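Local coordinates for protein uncharacterized tRNA/rRNA methyltransferase HI_0380 (Haemophilus influenzae, PDB 3ILK) that probably methylates tRNA or rRNA with S-adenosyl-L-methionine as methyl donor, its exact substrate being unknown, at residues Arg9-Glu14 against Lys108-Phe113; Ser16-Ile21 against Glu46-Leu51; Ser23-Met28 against Ala53-Ile58; Val39-Val44 against Ala62-Ser67. One frame throughout, in Å; residues are numbered along the deposited sequence.

Interaction 1: residues Arg9-Glu14 against Lys108-Phe113; sequences RIVLIE and KIAIVF
Ile13 meets Val112 tightly: CD1 of Ile13 lies 3.4 Å from CG1 of Val112, closer than usual for two methyl carbons. Val11 and Val112 stand next to each other on one face of the sheet, with Val11 CG2 4.1 Å from Ala110 CB. On the other face, with Ile10, Leu12 and Ile111, Phe113 puts CE1 3.9 Å from Ile10 CG2; chi1 of -67° turns its CG anti to the carbonyl carbon, and the ring edge lies in plane with Val11 O. Leu12 CD2 lies 4.2 Å from Phe113 CB, the two side chains crossing at a slant.

These positions are set by a parallel ladder of five backbone hydrogen bonds. Val11 is gripped twice, its N giving to Ile111 O at 2.9 Å with an almost straight N-H...O angle of 178°, its O receiving Phe113 N. Further out, Leu145, Val149 and Val152 of helix 145-169 pack on Phe113, while Phe68 and Ala71 of helix 68-71 lie against Val112 and Val11. Arg9 sends its guanidinium off to the carbonyls of Ala71 and Asp73. With backbone groups paired between the strands and mostly apolar side chains touching, this is the buried centre of a Rossmann-like parallel sheet, ending beside Gly114, a probable S-adenosyl-L-methionine site.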
loop_
_atom_site.group_PDB
_atom_site.type_symbol
_atom_site.label_atom_id
_atom_site.label_comp_id
_atom_site.label_asym_id
_atom_site.label_seq_id
_atom_site.Cartn_x
_atom_site.Cartn_y
_atom_site.Cartn_z
ATOM N N ARG A 9 9.854 -22.502 5.538
ATOM C CA ARG A 9 11.081 -22.792 4.805
ATOM C C ARG A 9 10.909 -22.330 3.375
ATOM O O ARG A 9 9.990 -22.783 2.681
ATOM C CB ARG A 9 11.384 -24.306 4.857
ATOM C CG ARG A 9 12.710 -24.729 4.130
ATOM C CD ARG A 9 12.974 -26.225 4.234
ATOM N NE ARG A 9 12.932 -26.706 5.626
ATOM C CZ ARG A 9 12.724 -27.965 6.016
ATOM N NH1 ARG A 9 12.538 -28.968 5.144
ATOM N NH2 ARG A 9 12.673 -28.218 7.319
ATOM N N ILE A 10 11.835 -21.504 2.909
ATOM C CA ILE A 10 11.898 -21.082 1.521
ATOM C C ILE A 10 12.846 -22.039 0.779
ATOM O O ILE A 10 14.006 -22.167 1.142
ATOM C CB ILE A 10 12.395 -19.602 1.425
ATOM C CG1 ILE A 10 11.412 -18.633 2.116
ATOM C CG2 ILE A 10 12.674 -19.151 -0.043
ATOM C CD1 ILE A 10 10.055 -18.517 1.444
ATOM N N VAL A 11 12.338 -22.733 -0.237
ATOM C CA VAL A 11 13.185 -23.679 -0.967
ATOM C C VAL A 11 13.468 -23.159 -2.371
ATOM O O VAL A 11 12.561 -22.839 -3.098
ATOM C CB VAL A 11 12.510 -25.076 -1.084
ATOM C CG1 VAL A 11 13.471 -26.057 -1.864
ATOM C CG2 VAL A 11 12.036 -25.602 0.360
ATOM N N LEU A 12 14.730 -23.111 -2.771
ATOM C CA LEU A 12 15.079 -22.712 -4.110
ATOM C C LEU A 12 15.656 -23.905 -4.919
ATOM O O LEU A 12 16.785 -24.435 -4.621
ATOM C CB LEU A 12 16.125 -21.583 -4.061
ATOM C CG LEU A 12 15.932 -20.395 -3.112
ATOM C CD1 LEU A 12 17.097 -19.345 -3.299
ATOM C CD2 LEU A 12 14.566 -19.709 -3.278
ATOM N N ILE A 13 14.880 -24.309 -5.935
ATOM C CA ILE A 13 15.262 -25.424 -6.821
ATOM C C ILE A 13 16.287 -25.033 -7.862
ATOM O O ILE A 13 15.998 -24.244 -8.763
ATOM C CB ILE A 13 14.079 -25.992 -7.584
ATOM C CG1 ILE A 13 12.877 -26.284 -6.622
ATOM C CG2 ILE A 13 14.470 -27.275 -8.314
ATOM C CD1 ILE A 13 13.191 -27.252 -5.473
ATOM N N GLU A 14 17.452 -25.663 -7.770
ATOM C CA GLU A 14 18.538 -25.499 -8.763
ATOM C C GLU A 14 18.735 -24.080 -9.148
ATOM O O GLU A 14 18.393 -23.713 -10.246
ATOM C CB GLU A 14 18.286 -26.335 -10.021
ATOM C CG GLU A 14 18.080 -27.792 -9.690
ATOM C CD GLU A 14 17.784 -28.629 -10.916
ATOM O OE1 GLU A 14 18.136 -28.226 -12.058
ATOM O OE2 GLU A 14 17.268 -29.727 -10.748
ATOM N N LYS A 108 4.715 -26.788 9.880
ATOM C CA LYS A 108 5.738 -26.200 9.016
ATOM C C LYS A 108 5.279 -26.222 7.558
ATOM O O LYS A 108 4.636 -27.189 7.120
ATOM C CB LYS A 108 7.057 -27.001 9.097
ATOM C CG LYS A 108 7.900 -26.781 10.349
ATOM C CD LYS A 108 9.166 -27.641 10.272
ATOM C CE LYS A 108 9.905 -27.638 11.578
ATOM N NZ LYS A 108 11.025 -28.631 11.516
ATOM N N ILE A 109 5.693 -25.202 6.820
ATOM C CA ILE A 109 5.272 -24.916 5.490
ATOM C C ILE A 109 6.569 -24.804 4.673
ATOM O O ILE A 109 7.535 -24.108 5.090
ATOM C CB ILE A 109 4.504 -23.522 5.466
ATOM C CG1 ILE A 109 3.280 -23.535 6.371
ATOM C CG2 ILE A 109 4.167 -23.082 4.029
ATOM C CD1 ILE A 109 3.525 -22.782 7.679
ATOM N N ALA A 110 6.635 -25.492 3.541
ATOM C CA ALA A 110 7.710 -25.129 2.566
ATOM C C ALA A 110 7.080 -24.359 1.404
ATOM O O ALA A 110 6.015 -24.711 0.914
ATOM C CB ALA A 110 8.409 -26.406 2.071
ATOM N N ILE A 111 7.664 -23.248 1.009
ATOM C CA ILE A 111 7.308 -22.661 -0.257
ATOM C C ILE A 111 8.454 -22.881 -1.228
ATOM O O ILE A 111 9.557 -22.423 -0.972
ATOM C CB ILE A 111 6.955 -21.184 -0.074
ATOM C CG1 ILE A 111 5.926 -21.041 1.101
ATOM C CG2 ILE A 111 6.401 -20.630 -1.362
ATOM C CD1 ILE A 111 5.675 -19.594 1.490
ATOM N N VAL A 112 8.158 -23.528 -2.367
ATOM C CA VAL A 112 9.155 -24.032 -3.275
ATOM C C VAL A 112 9.069 -23.188 -4.513
ATOM O O VAL A 112 8.003 -23.060 -5.112
ATOM C CB VAL A 112 8.965 -25.572 -3.617
ATOM C CG1 VAL A 112 10.185 -26.109 -4.425
ATOM C CG2 VAL A 112 8.771 -26.408 -2.277
ATOM N N PHE A 113 10.215 -22.621 -4.855
ATOM C CA PHE A 113 10.436 -21.797 -6.036
ATOM C C PHE A 113 11.136 -22.646 -7.062
ATOM O O PHE A 113 12.307 -23.076 -6.865
ATOM C CB PHE A 113 11.233 -20.544 -5.647
ATOM C CG PHE A 113 10.460 -19.604 -4.736
ATOM C CD1 PHE A 113 10.364 -19.851 -3.354
ATOM C CD2 PHE A 113 9.820 -18.486 -5.264
ATOM C CE1 PHE A 113 9.645 -18.989 -2.520
ATOM C CE2 PHE A 113 9.087 -17.637 -4.445
ATOM C CZ PHE A 113 8.989 -17.895 -3.070
#

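Interaction 2: residues Ser16-Ile21 against Glu46-Leu51; sequences SHSGNI and EQSYAL
Ser48 lays its hydroxyl over the backbone of Ser18, with OG 3.3 Å from Ser18 CB and giving a hydrogen bond of 2.8 Å to Ser18 O. The donor stands 41° out of the carbonyl plane, and the C=O...OG angle is only 115°, so the hydroxyl approaches from above that plane and well off the C=O direction. Chi1 of -52° puts OG anti to Ser48's own carbonyl carbon, beside its backbone N. Ser18 O also receives a CA-H...O contact from Ser48 CA at 3.1 Å.

Ser18 answers from the other segment. Its OG, held between backbone N and carbonyl carbon, touches Gln47 CB at 3.4 Å, but its polar partner is the carboxylate of Asp45, next to Glu46 in the chain. The backbone N of Asp45 in turn bonds to Ser48 OG, tying both serines to one residue.

Gly19 and Ser48 have the closest CA atoms, 4.6 Å apart. Leu51 reaches over the glycine, whose bare CA lets Leu51 CD2 sit 3.4 Å from Gly19 CA, tighter than usual carbon contact. Ile21 closes the buried side, where CD1 reaches toward Ser48 OG.

The contact packs the first turn of helix 18-31 against the short helix 46-50. Pro41 and Val44 of the loop leaving strand 35-39 cover Ile21, and Tyr49, pointing away from helix 18-31, leans on helix 56-61.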
loop_
_atom_site.group_PDB
_atom_site.type_symbol
_atom_site.label_atom_id
_atom_site.label_comp_id
_atom_site.label_asym_id
_atom_site.label_seq_id
_atom_site.Cartn_x
_atom_site.Cartn_y
_atom_site.Cartn_z
ATOM N N SER A 16 20.986 -21.007 -10.388
ATOM C CA SER A 16 22.079 -20.885 -11.348
ATOM C C SER A 16 23.177 -19.952 -10.854
ATOM O O SER A 16 24.176 -20.416 -10.242
ATOM C CB SER A 16 21.552 -20.369 -12.691
ATOM O OG SER A 16 20.554 -21.249 -13.196
ATOM N N HIS A 17 23.061 -18.656 -11.142
ATOM C CA HIS A 17 24.094 -17.701 -10.722
ATOM C C HIS A 17 24.111 -17.662 -9.202
ATOM O O HIS A 17 23.035 -17.597 -8.549
ATOM C CB HIS A 17 23.825 -16.302 -11.288
ATOM C CG HIS A 17 23.770 -16.259 -12.778
ATOM N ND1 HIS A 17 24.853 -15.893 -13.552
ATOM C CD2 HIS A 17 22.766 -16.539 -13.641
ATOM C CE1 HIS A 17 24.515 -15.947 -14.826
ATOM N NE2 HIS A 17 23.257 -16.343 -14.907
ATOM N N SER A 18 25.313 -17.730 -8.631
ATOM C CA SER A 18 25.462 -17.840 -7.185
ATOM C C SER A 18 24.975 -16.567 -6.494
ATOM O O SER A 18 24.618 -16.599 -5.326
ATOM C CB SER A 18 26.904 -18.135 -6.825
ATOM O OG SER A 18 27.724 -17.149 -7.369
ATOM N N GLY A 19 24.944 -15.461 -7.239
ATOM C CA GLY A 19 24.344 -14.214 -6.781
ATOM C C GLY A 19 22.858 -14.286 -6.498
ATOM O O GLY A 19 22.373 -13.555 -5.657
ATOM N N ASN A 20 22.127 -15.155 -7.199
ATOM C CA ASN A 20 20.687 -15.279 -7.011
ATOM C C ASN A 20 20.295 -15.771 -5.624
ATOM O O ASN A 20 19.253 -15.388 -5.089
ATOM C CB ASN A 20 20.101 -16.220 -8.059
ATOM C CG ASN A 20 20.268 -15.684 -9.465
ATOM O OD1 ASN A 20 20.650 -14.530 -9.648
ATOM N ND2 ASN A 20 19.988 -16.516 -10.465
ATOM N N ILE A 21 21.098 -16.677 -5.073
ATOM C CA ILE A 21 20.949 -17.093 -3.661
ATOM C C ILE A 21 21.118 -15.872 -2.737
ATOM O O ILE A 21 20.365 -15.688 -1.812
ATOM C CB ILE A 21 22.050 -18.136 -3.293
ATOM C CG1 ILE A 21 21.876 -19.399 -4.123
ATOM C CG2 ILE A 21 22.122 -18.345 -1.793
ATOM C CD1 ILE A 21 22.999 -20.397 -3.933
ATOM N N GLU A 46 31.525 -16.531 -3.149
ATOM C CA GLU A 46 31.543 -15.180 -2.600
ATOM C C GLU A 46 30.342 -14.328 -3.057
ATOM O O GLU A 46 29.760 -13.602 -2.253
ATOM C CB GLU A 46 32.873 -14.484 -2.880
ATOM C CG GLU A 46 33.046 -13.139 -2.170
ATOM C CD GLU A 46 33.489 -13.254 -0.700
ATOM O OE1 GLU A 46 34.669 -12.922 -0.393
ATOM O OE2 GLU A 46 32.650 -13.653 0.150
ATOM N N GLN A 47 29.952 -14.458 -4.323
ATOM C CA GLN A 47 28.787 -13.757 -4.859
ATOM C C GLN A 47 27.469 -14.055 -4.127
ATOM O O GLN A 47 26.621 -13.167 -4.038
ATOM C CB GLN A 47 28.614 -14.019 -6.366
ATOM C CG GLN A 47 29.732 -13.467 -7.236
ATOM C CD GLN A 47 30.091 -12.054 -6.839
ATOM O OE1 GLN A 47 29.246 -11.143 -6.885
ATOM N NE2 GLN A 47 31.341 -11.862 -6.415
ATOM N N SER A 48 27.299 -15.285 -3.617
ATOM C CA SER A 48 26.131 -15.637 -2.815
ATOM C C SER A 48 26.085 -14.782 -1.550
ATOM O O SER A 48 24.998 -14.408 -1.062
ATOM C CB SER A 48 26.149 -17.131 -2.445
ATOM O OG SER A 48 26.325 -17.934 -3.606
ATOM N N TYR A 49 27.273 -14.487 -1.032
ATOM C CA TYR A 49 27.425 -13.666 0.156
ATOM C C TYR A 49 27.373 -12.176 -0.147
ATOM O O TYR A 49 26.629 -11.443 0.503
ATOM C CB TYR A 49 28.720 -14.028 0.886
ATOM C CG TYR A 49 28.632 -15.412 1.468
ATOM C CD1 TYR A 49 28.033 -15.610 2.705
ATOM C CD2 TYR A 49 29.102 -16.534 0.759
ATOM C CE1 TYR A 49 27.938 -16.878 3.261
ATOM C CE2 TYR A 49 29.012 -17.813 1.301
ATOM C CZ TYR A 49 28.417 -17.968 2.560
ATOM O OH TYR A 49 28.307 -19.205 3.141
ATOM N N ALA A 50 28.124 -11.754 -1.157
ATOM C CA ALA A 50 28.120 -10.363 -1.606
ATOM C C ALA A 50 26.714 -9.810 -1.864
ATOM O O ALA A 50 26.377 -8.755 -1.361
ATOM C CB ALA A 50 28.985 -10.183 -2.850
ATOM N N LEU A 51 25.922 -10.510 -2.664
ATOM C CA LEU A 51 24.582 -10.037 -3.014
ATOM C C LEU A 51 23.550 -10.127 -1.858
ATOM O O LEU A 51 22.394 -9.637 -1.977
ATOM C CB LEU A 51 24.097 -10.749 -4.299
ATOM C CG LEU A 51 24.492 -10.074 -5.621
ATOM C CD1 LEU A 51 26.009 -9.846 -5.702
ATOM C CD2 LEU A 51 24.018 -10.865 -6.825
#

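Interaction 3: residues Ser23-Met28 against Ala53-Ile58; sequences SAARAM and AGAENI. With SO4 (sulfate ion), chain I.
The guanidinium of Arg26 carries Ala53 CB over one face, 3.6 Å above the plane and displaced toward the rim, with NE the nearest atom. At its edge sits a sulfate ion, probably from the crystallisation liquor, its sulfur in the plane of the group. Arg26 NH1 gives a hydrogen bond of 2.7 Å to sulfate O3, while the bond from Arg26 NH2 to the same O3, at 3.3 Å, is weak. The chain gets there stretched out: CG is anti to the backbone N, chi1 -175°, and the chain stays extended through to NE.

Nearer the helix axis the contact is made of small apolar groups. Ala55 CB touches the backbone between Ala25 and Arg26, 3.7 Å from both Ala25 O and Arg26 N. Ile58 covers the same residue, Ala25, with two branches, CG2 against Ala25 CB at 3.8 Å and CD1 against Ala25 O. Met28, a selenomethionine, crosses Ile58 at an angle, Met28 CE lying 4.0 Å from Ile58 CG2. It also rests on Leu36 of strand 35-39. No hydrogen bond joins the two segments.

Asn144 and Asn20 of the second subunit also bind the sulfate, and Tyr140 of the second subunit packs on Arg26 and bonds to Ala53 O. Arg117 of the second subunit lies close to Arg26, a like charge that the sulfate probably offsets. Small side chains, Ala25 and Ala55, meet where the start of helix 56-61 packs on helix 18-31, at a dimer interface of the kind SPOUT methyltransferases form.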
loop_
_atom_site.group_PDB
_atom_site.type_symbol
_atom_site.label_atom_id
_atom_site.label_comp_id
_atom_site.label_asym_id
_atom_site.label_seq_id
_atom_site.Cartn_x
_atom_site.Cartn_y
_atom_site.Cartn_z
ATOM N N SER A 23 20.556 -12.653 -3.467
ATOM C CA SER A 23 19.524 -11.641 -3.713
ATOM C C SER A 23 18.230 -12.178 -3.054
ATOM O O SER A 23 17.486 -11.386 -2.462
ATOM C CB SER A 23 19.329 -11.390 -5.203
ATOM O OG SER A 23 20.545 -10.926 -5.761
ATOM N N ALA A 24 18.003 -13.485 -3.122
ATOM C CA ALA A 24 16.808 -14.093 -2.417
ATOM C C ALA A 24 16.855 -14.035 -0.867
ATOM O O ALA A 24 15.795 -13.865 -0.197
ATOM C CB ALA A 24 16.596 -15.539 -2.864
ATOM N N ALA A 25 18.049 -14.285 -0.309
ATOM C CA ALA A 25 18.321 -14.170 1.144
ATOM C C ALA A 25 18.071 -12.740 1.622
ATOM O O ALA A 25 17.421 -12.517 2.631
ATOM C CB ALA A 25 19.775 -14.536 1.443
ATOM N N ARG A 26 18.612 -11.774 0.891
ATOM C CA ARG A 26 18.264 -10.352 1.131
ATOM C C ARG A 26 16.733 -10.085 1.134
ATOM O O ARG A 26 16.192 -9.544 2.131
ATOM C CB ARG A 26 19.054 -9.455 0.141
ATOM C CG ARG A 26 18.886 -7.941 0.356
ATOM C CD ARG A 26 19.536 -7.184 -0.774
ATOM N NE ARG A 26 19.635 -5.737 -0.512
ATOM C CZ ARG A 26 20.200 -4.862 -1.332
ATOM N NH1 ARG A 26 20.744 -5.260 -2.465
ATOM N NH2 ARG A 26 20.231 -3.588 -1.014
ATOM N N ALA A 27 16.023 -10.480 0.062
ATOM C CA ALA A 27 14.540 -10.313 -0.000
ATOM C C ALA A 27 13.822 -10.910 1.227
ATOM O O ALA A 27 13.022 -10.232 1.886
ATOM C CB ALA A 27 13.934 -10.900 -1.319
HETATM N N MSE A 28 14.173 -12.131 1.565
HETATM C CA MSE A 28 13.681 -12.769 2.782
HETATM C C MSE A 28 13.908 -11.945 4.069
HETATM O O MSE A 28 12.968 -11.809 4.916
HETATM C CB MSE A 28 14.361 -14.130 2.983
HETATM C CG MSE A 28 14.054 -15.158 1.905
HETATM SE SE MSE A 28 15.071 -16.799 2.047
HETATM C CE MSE A 28 14.704 -17.427 3.818
ATOM N N ALA A 53 23.978 -8.742 0.967
ATOM C CA ALA A 53 23.972 -7.362 1.443
ATOM C C ALA A 53 23.650 -7.189 2.947
ATOM O O ALA A 53 22.864 -6.333 3.310
ATOM C CB ALA A 53 23.021 -6.487 0.555
ATOM N N GLY A 54 24.250 -8.010 3.796
ATOM C CA GLY A 54 23.949 -8.018 5.219
ATOM C C GLY A 54 23.031 -9.176 5.617
ATOM O O GLY A 54 22.728 -9.367 6.817
ATOM N N ALA A 55 22.574 -9.947 4.637
ATOM C CA ALA A 55 21.798 -11.132 4.939
ATOM C C ALA A 55 22.662 -12.399 4.879
ATOM O O ALA A 55 22.177 -13.497 4.543
ATOM C CB ALA A 55 20.610 -11.237 3.997
ATOM N N GLU A 56 23.938 -12.278 5.212
ATOM C CA GLU A 56 24.833 -13.429 5.151
ATOM C C GLU A 56 24.390 -14.573 6.064
ATOM O O GLU A 56 24.593 -15.745 5.733
ATOM C CB GLU A 56 26.270 -13.051 5.501
ATOM C CG GLU A 56 26.988 -12.185 4.466
ATOM C CD GLU A 56 26.664 -10.698 4.603
ATOM O OE1 GLU A 56 25.774 -10.340 5.403
ATOM O OE2 GLU A 56 27.313 -9.875 3.914
ATOM N N ASN A 57 23.821 -14.231 7.217
ATOM C CA ASN A 57 23.427 -15.240 8.189
ATOM C C ASN A 57 22.505 -16.269 7.538
ATOM O O ASN A 57 22.636 -17.507 7.768
ATOM C CB ASN A 57 22.757 -14.596 9.415
ATOM C CG ASN A 57 21.461 -13.818 9.055
ATOM O OD1 ASN A 57 21.464 -12.858 8.243
ATOM N ND2 ASN A 57 20.349 -14.235 9.660
ATOM N N ILE A 58 21.588 -15.759 6.708
ATOM C CA ILE A 58 20.592 -16.611 6.018
ATOM C C ILE A 58 21.287 -17.572 5.047
ATOM O O ILE A 58 20.991 -18.750 5.050
ATOM C CB ILE A 58 19.452 -15.752 5.381
ATOM C CG1 ILE A 58 18.678 -15.002 6.489
ATOM C CG2 ILE A 58 18.571 -16.606 4.448
ATOM C CD1 ILE A 58 17.648 -13.921 6.020
HETATM S S SO4 I . 22.268 -2.488 -4.317
HETATM O O1 SO4 I . 22.847 -2.297 -3.001
HETATM O O2 SO4 I . 23.159 -3.326 -5.126
HETATM O O3 SO4 I . 20.987 -3.172 -4.202
HETATM O O4 SO4 I . 22.066 -1.225 -4.997
#

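Interaction 4: residues Val39-Val44 against Ala62-Ser67; sequences VSPKSV and ARVVDS
Val39 and Val65 pair as a parallel bridge, CA atoms 5.0 Å apart, and the N-H of Ser40 donates a hydrogen bond from Ser40 N to Val65 O at 2.8 Å with an N-H...O angle of 160°. The same oxygen, Val65 O, takes a CA-H...O contact from Val39 CA at 3.2 Å, so one carbonyl is held by two neighbouring groups just where strand 35-39 runs out into a loop.

Val39 sets its CG2 4.1 Å from Val65 CG2, the two side chains meeting at an angle on one face of the sheet. Its CG1, anti to the backbone N at chi1 -175°, lies alongside the backbone of Asp66 and Ser67. Pro41 presents the CD edge of its ring to Val64 CG1 at 3.8 Å. On the polar side Ser40 OG lies 3.0 Å from Asp66 OD1, and a water bridges Ser40 OG to Asp66 O, donating to the latter at 2.9 Å.

Ala71 of helix 68-71 lies against both Val39 and Val65, and Val11 and Ile13 of strand 8-13 cover Val39 further in. Ser67, the N-cap of helix 68-71, bonds through OG to Glu70. The valine pair thus belongs to the apolar layer between sheet and helix, whereas Ser40 and Asp66 lie on the solvent side, joined through a bridging water, fitting the edge of the sheet.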
loop_
_atom_site.group_PDB
_atom_site.type_symbol
_atom_site.label_atom_id
_atom_site.label_comp_id
_atom_site.label_asym_id
_atom_site.label_seq_id
_atom_site.Cartn_x
_atom_site.Cartn_y
_atom_site.Cartn_z
ATOM N N VAL A 39 18.197 -26.698 -3.291
ATOM C CA VAL A 39 18.278 -28.010 -3.946
ATOM C C VAL A 39 19.277 -27.900 -5.063
ATOM O O VAL A 39 19.109 -27.091 -5.996
ATOM C CB VAL A 39 16.933 -28.507 -4.445
ATOM C CG1 VAL A 39 16.995 -29.972 -5.033
ATOM C CG2 VAL A 39 15.831 -28.454 -3.270
ATOM N N SER A 40 20.361 -28.672 -4.966
ATOM C CA SER A 40 21.347 -28.715 -6.046
ATOM C C SER A 40 21.608 -27.338 -6.650
ATOM O O SER A 40 21.382 -27.159 -7.833
ATOM C CB SER A 40 20.881 -29.609 -7.198
ATOM O OG SER A 40 20.859 -30.933 -6.761
ATOM N N PRO A 41 22.050 -26.375 -5.834
ATOM C CA PRO A 41 22.469 -25.139 -6.437
ATOM C C PRO A 41 23.635 -25.454 -7.337
ATOM O O PRO A 41 24.454 -26.374 -7.072
ATOM C CB PRO A 41 22.949 -24.294 -5.241
ATOM C CG PRO A 41 23.367 -25.315 -4.224
ATOM C CD PRO A 41 22.315 -26.394 -4.381
ATOM N N LYS A 42 23.726 -24.693 -8.406
ATOM C CA LYS A 42 24.822 -24.890 -9.349
ATOM C C LYS A 42 26.110 -24.419 -8.717
ATOM O O LYS A 42 27.212 -24.954 -8.958
ATOM C CB LYS A 42 24.498 -24.087 -10.594
ATOM C CG LYS A 42 25.544 -24.136 -11.689
ATOM C CD LYS A 42 24.971 -23.442 -12.917
ATOM C CE LYS A 42 25.842 -23.723 -14.141
ATOM N NZ LYS A 42 27.255 -23.561 -13.757
ATOM N N SER A 43 26.023 -23.368 -7.929
ATOM C CA SER A 43 27.236 -22.888 -7.295
ATOM C C SER A 43 26.902 -21.945 -6.155
ATOM O O SER A 43 25.946 -21.179 -6.239
ATOM C CB SER A 43 28.079 -22.162 -8.323
ATOM O OG SER A 43 28.025 -20.793 -8.050
ATOM N N VAL A 44 27.672 -22.017 -5.082
ATOM C CA VAL A 44 27.557 -21.019 -4.008
ATOM C C VAL A 44 28.956 -20.550 -3.674
ATOM O O VAL A 44 29.811 -21.363 -3.400
ATOM C CB VAL A 44 26.787 -21.553 -2.741
ATOM C CG1 VAL A 44 26.113 -22.921 -2.955
ATOM C CG2 VAL A 44 27.625 -21.443 -1.491
ATOM N N ALA A 62 21.693 -21.808 5.529
ATOM C CA ALA A 62 20.859 -22.526 4.581
ATOM C C ALA A 62 21.185 -24.000 4.545
ATOM O O ALA A 62 22.331 -24.402 4.647
ATOM C CB ALA A 62 20.949 -21.932 3.173
ATOM N N ARG A 63 20.123 -24.809 4.486
ATOM C CA ARG A 63 20.215 -26.182 4.082
ATOM C C ARG A 63 20.615 -26.320 2.610
ATOM O O ARG A 63 20.265 -25.496 1.774
ATOM C CB ARG A 63 18.869 -26.859 4.236
ATOM C CG ARG A 63 18.548 -27.069 5.591
ATOM C CD ARG A 63 17.283 -27.901 5.704
ATOM N NE ARG A 63 16.946 -27.861 7.117
ATOM C CZ ARG A 63 16.068 -28.643 7.708
ATOM N NH1 ARG A 63 15.405 -29.555 6.997
ATOM N NH2 ARG A 63 15.887 -28.495 9.014
ATOM N N VAL A 64 21.322 -27.406 2.330
ATOM C CA VAL A 64 21.662 -27.754 0.971
ATOM C C VAL A 64 21.483 -29.234 0.777
ATOM O O VAL A 64 22.234 -30.050 1.329
ATOM C CB VAL A 64 23.069 -27.386 0.613
ATOM C CG1 VAL A 64 23.231 -27.575 -0.887
ATOM C CG2 VAL A 64 23.326 -25.957 0.988
ATOM N N VAL A 65 20.493 -29.565 -0.049
ATOM C CA VAL A 65 20.138 -30.960 -0.294
ATOM C C VAL A 65 20.092 -31.230 -1.805
ATOM O O VAL A 65 20.110 -30.291 -2.638
ATOM C CB VAL A 65 18.776 -31.373 0.401
ATOM C CG1 VAL A 65 18.853 -31.162 1.950
ATOM C CG2 VAL A 65 17.533 -30.615 -0.204
ATOM N N ASP A 66 20.006 -32.520 -2.115
ATOM C CA ASP A 66 20.046 -33.049 -3.456
ATOM C C ASP A 66 18.659 -33.429 -3.997
ATOM O O ASP A 66 18.555 -33.820 -5.133
ATOM C CB ASP A 66 20.925 -34.321 -3.446
ATOM C CG ASP A 66 21.600 -34.547 -4.750
ATOM O OD1 ASP A 66 21.658 -33.571 -5.536
ATOM O OD2 ASP A 66 22.111 -35.675 -4.991
ATOM N N SER A 67 17.599 -33.343 -3.182
ATOM C CA SER A 67 16.300 -33.833 -3.619
ATOM C C SER A 67 15.157 -32.973 -3.032
ATOM O O SER A 67 15.320 -32.270 -1.993
ATOM C CB SER A 67 16.118 -35.298 -3.186
ATOM O OG SER A 67 15.531 -35.407 -1.880
HETATM O O HOH W 1 18.858 -32.449 -7.686
#

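Interactions 1 and 4 belong to one parallel sheet: the first is its buried middle, the second its outer edge at the surface, and Val39 joins them by packing on Val11 and Ile13 and pairing with the backbones of Leu12 and Glu14. Interactions 2 and 3, also buried contacts, both use helix 18-31, the former at its first turn, the latter further along, and hold the short helices 46-50 and 56-61 against it. Chemistry follows place: a full backbone ladder with mostly apolar contacts in 1, a serine-to-carbonyl bond in 2, small apolar packing plus an arginine facing the second subunit in 3, and a single backbone bond with water in 4.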